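Local structure of major centromere autoantigen B (Homo sapiens, 1UFI) at residues Leu37-Glu40 with His41-Val44. The protein is a centromere protein that probably binds DNA and dimerises through this helical domain. Numbering follows the deposited sequence.
Sequences LHLE and HDLV
D42 and H38 meet across one turn of helix 30-49, both through the backbone and by way of a water. The amide N of D42 donates to H38 O at 3.0 Å. H38 O also accepts from a water 3.1 Å away, which donates to D42 OD1 as well, at 2.5 Å, a doubtfully short length. With CG beside the backbone N (chi1 -68°), the D42 carboxylate turns back along the helix until one water can join OD1 to H38 O; the water also lies in plane at the edge of the H38 ring. The other carboxylate oxygen, D42 OD2, accepts from H35 ND1 of the second subunit, so in this buried acid OD1 has the water and OD2 has that histidine.

The remaining i to i+4 bonds run from H41 N to L37 O, from L43 N to L39 O and from V44 N to E40 O. L43 N to L39 O is the shortest of the four, at 2.9 Å with an N-H...O angle of 164°, while H41 to L37 is more bent at 144°.

Helix 30-49 packs against helix 9-23 in a helical hairpin, and two such chains form the dimer. L39 and L43 both rest on F16 of helix 9-23 in the same chain, and L39 also meets L39 of the second subunit.

Aliphatic carbons rest against oxygens about one turn away. L39 CD1 comes 4.1 Å from D42 OD2, three residues on, the two side chains crossing at about a right angle. L43 lays CG 3.4 Å from L39 O, and V44 CG2 sits 3.5 Å from E40 O. E40, extended beyond CG, carries OE2 to a salt bridge with K20 on helix 9-23.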
loop_
_atom_site.group_PDB
_atom_site.type_symbol
_atom_site.label_atom_id
_atom_site.label_comp_id
_atom_site.label_asym_id
_atom_site.label_seq_id
_atom_site.Cartn_x
_atom_site.Cartn_y
_atom_site.Cartn_z
ATOM N N LEU A 37 7.753 1.767 -3.648
ATOM C CA LEU A 37 8.604 2.862 -3.155
ATOM C C LEU A 37 7.890 4.231 -3.261
ATOM O O LEU A 37 8.038 4.998 -2.333
ATOM C CB LEU A 37 9.971 2.870 -3.838
ATOM C CG LEU A 37 10.935 1.851 -3.150
ATOM C CD1 LEU A 37 11.836 1.144 -4.120
ATOM C CD2 LEU A 37 11.817 2.509 -2.126
ATOM N N HIS A 38 7.104 4.437 -4.318
ATOM C CA HIS A 38 6.288 5.650 -4.452
ATOM C C HIS A 38 5.212 5.749 -3.373
ATOM O O HIS A 38 5.024 6.805 -2.771
ATOM C CB HIS A 38 5.734 5.790 -5.874
ATOM C CG HIS A 38 6.774 6.293 -6.836
ATOM N ND1 HIS A 38 7.104 7.639 -6.931
ATOM C CD2 HIS A 38 7.653 5.627 -7.621
ATOM C CE1 HIS A 38 8.094 7.772 -7.812
ATOM N NE2 HIS A 38 8.442 6.568 -8.243
ATOM N N LEU A 39 4.467 4.681 -3.138
ATOM C CA LEU A 39 3.396 4.784 -2.109
ATOM C C LEU A 39 3.955 4.998 -0.694
ATOM O O LEU A 39 3.404 5.776 0.084
ATOM C CB LEU A 39 2.423 3.590 -2.229
ATOM C CG LEU A 39 1.160 3.890 -1.429
ATOM C CD1 LEU A 39 0.454 5.075 -1.983
ATOM C CD2 LEU A 39 0.294 2.584 -1.495
ATOM N N GLU A 40 5.081 4.359 -0.401
ATOM C CA GLU A 40 5.747 4.470 0.906
ATOM C C GLU A 40 6.133 5.933 1.115
ATOM O O GLU A 40 5.949 6.483 2.217
ATOM C CB GLU A 40 6.992 3.603 0.989
ATOM C CG GLU A 40 7.482 3.531 2.416
ATOM C CD GLU A 40 8.614 2.516 2.632
ATOM O OE1 GLU A 40 9.636 2.860 3.272
ATOM O OE2 GLU A 40 8.527 1.360 2.149
ATOM N N HIS A 41 6.610 6.552 0.032
ATOM C CA HIS A 41 7.079 7.932 0.071
ATOM C C HIS A 41 5.915 8.832 0.342
ATOM O O HIS A 41 5.998 9.650 1.250
ATOM C CB HIS A 41 7.720 8.328 -1.254
ATOM C CG HIS A 41 8.139 9.761 -1.295
ATOM N ND1 HIS A 41 9.373 10.181 -0.856
ATOM C CD2 HIS A 41 7.482 10.867 -1.708
ATOM C CE1 HIS A 41 9.455 11.494 -0.987
ATOM N NE2 HIS A 41 8.321 11.939 -1.490
ATOM N N ASP A 42 4.789 8.585 -0.351
ATOM C CA ASP A 42 3.600 9.433 -0.203
ATOM C C ASP A 42 3.145 9.319 1.241
ATOM O O ASP A 42 2.776 10.331 1.876
ATOM C CB ASP A 42 2.413 8.984 -1.119
ATOM C CG ASP A 42 2.685 9.187 -2.597
ATOM O OD1 ASP A 42 3.434 10.120 -2.963
ATOM O OD2 ASP A 42 2.192 8.433 -3.459
ATOM N N LEU A 43 3.093 8.084 1.776
ATOM C CA LEU A 43 2.620 7.874 3.151
ATOM C C LEU A 43 3.439 8.735 4.150
ATOM O O LEU A 43 2.829 9.345 5.034
ATOM C CB LEU A 43 2.745 6.418 3.528
ATOM C CG LEU A 43 1.613 5.554 2.993
ATOM C CD1 LEU A 43 2.144 4.063 3.002
ATOM C CD2 LEU A 43 0.381 5.708 3.882
ATOM N N VAL A 44 4.755 8.793 3.968
ATOM C CA VAL A 44 5.635 9.546 4.884
ATOM C C VAL A 44 5.475 11.021 4.631
ATOM O O VAL A 44 5.423 11.837 5.569
ATOM C CB VAL A 44 7.068 9.178 4.652
ATOM C CG1 VAL A 44 8.039 10.256 5.240
ATOM C CG2 VAL A 44 7.303 7.727 5.173
HETATM O O HOH W 1 5.423 9.438 -4.390
#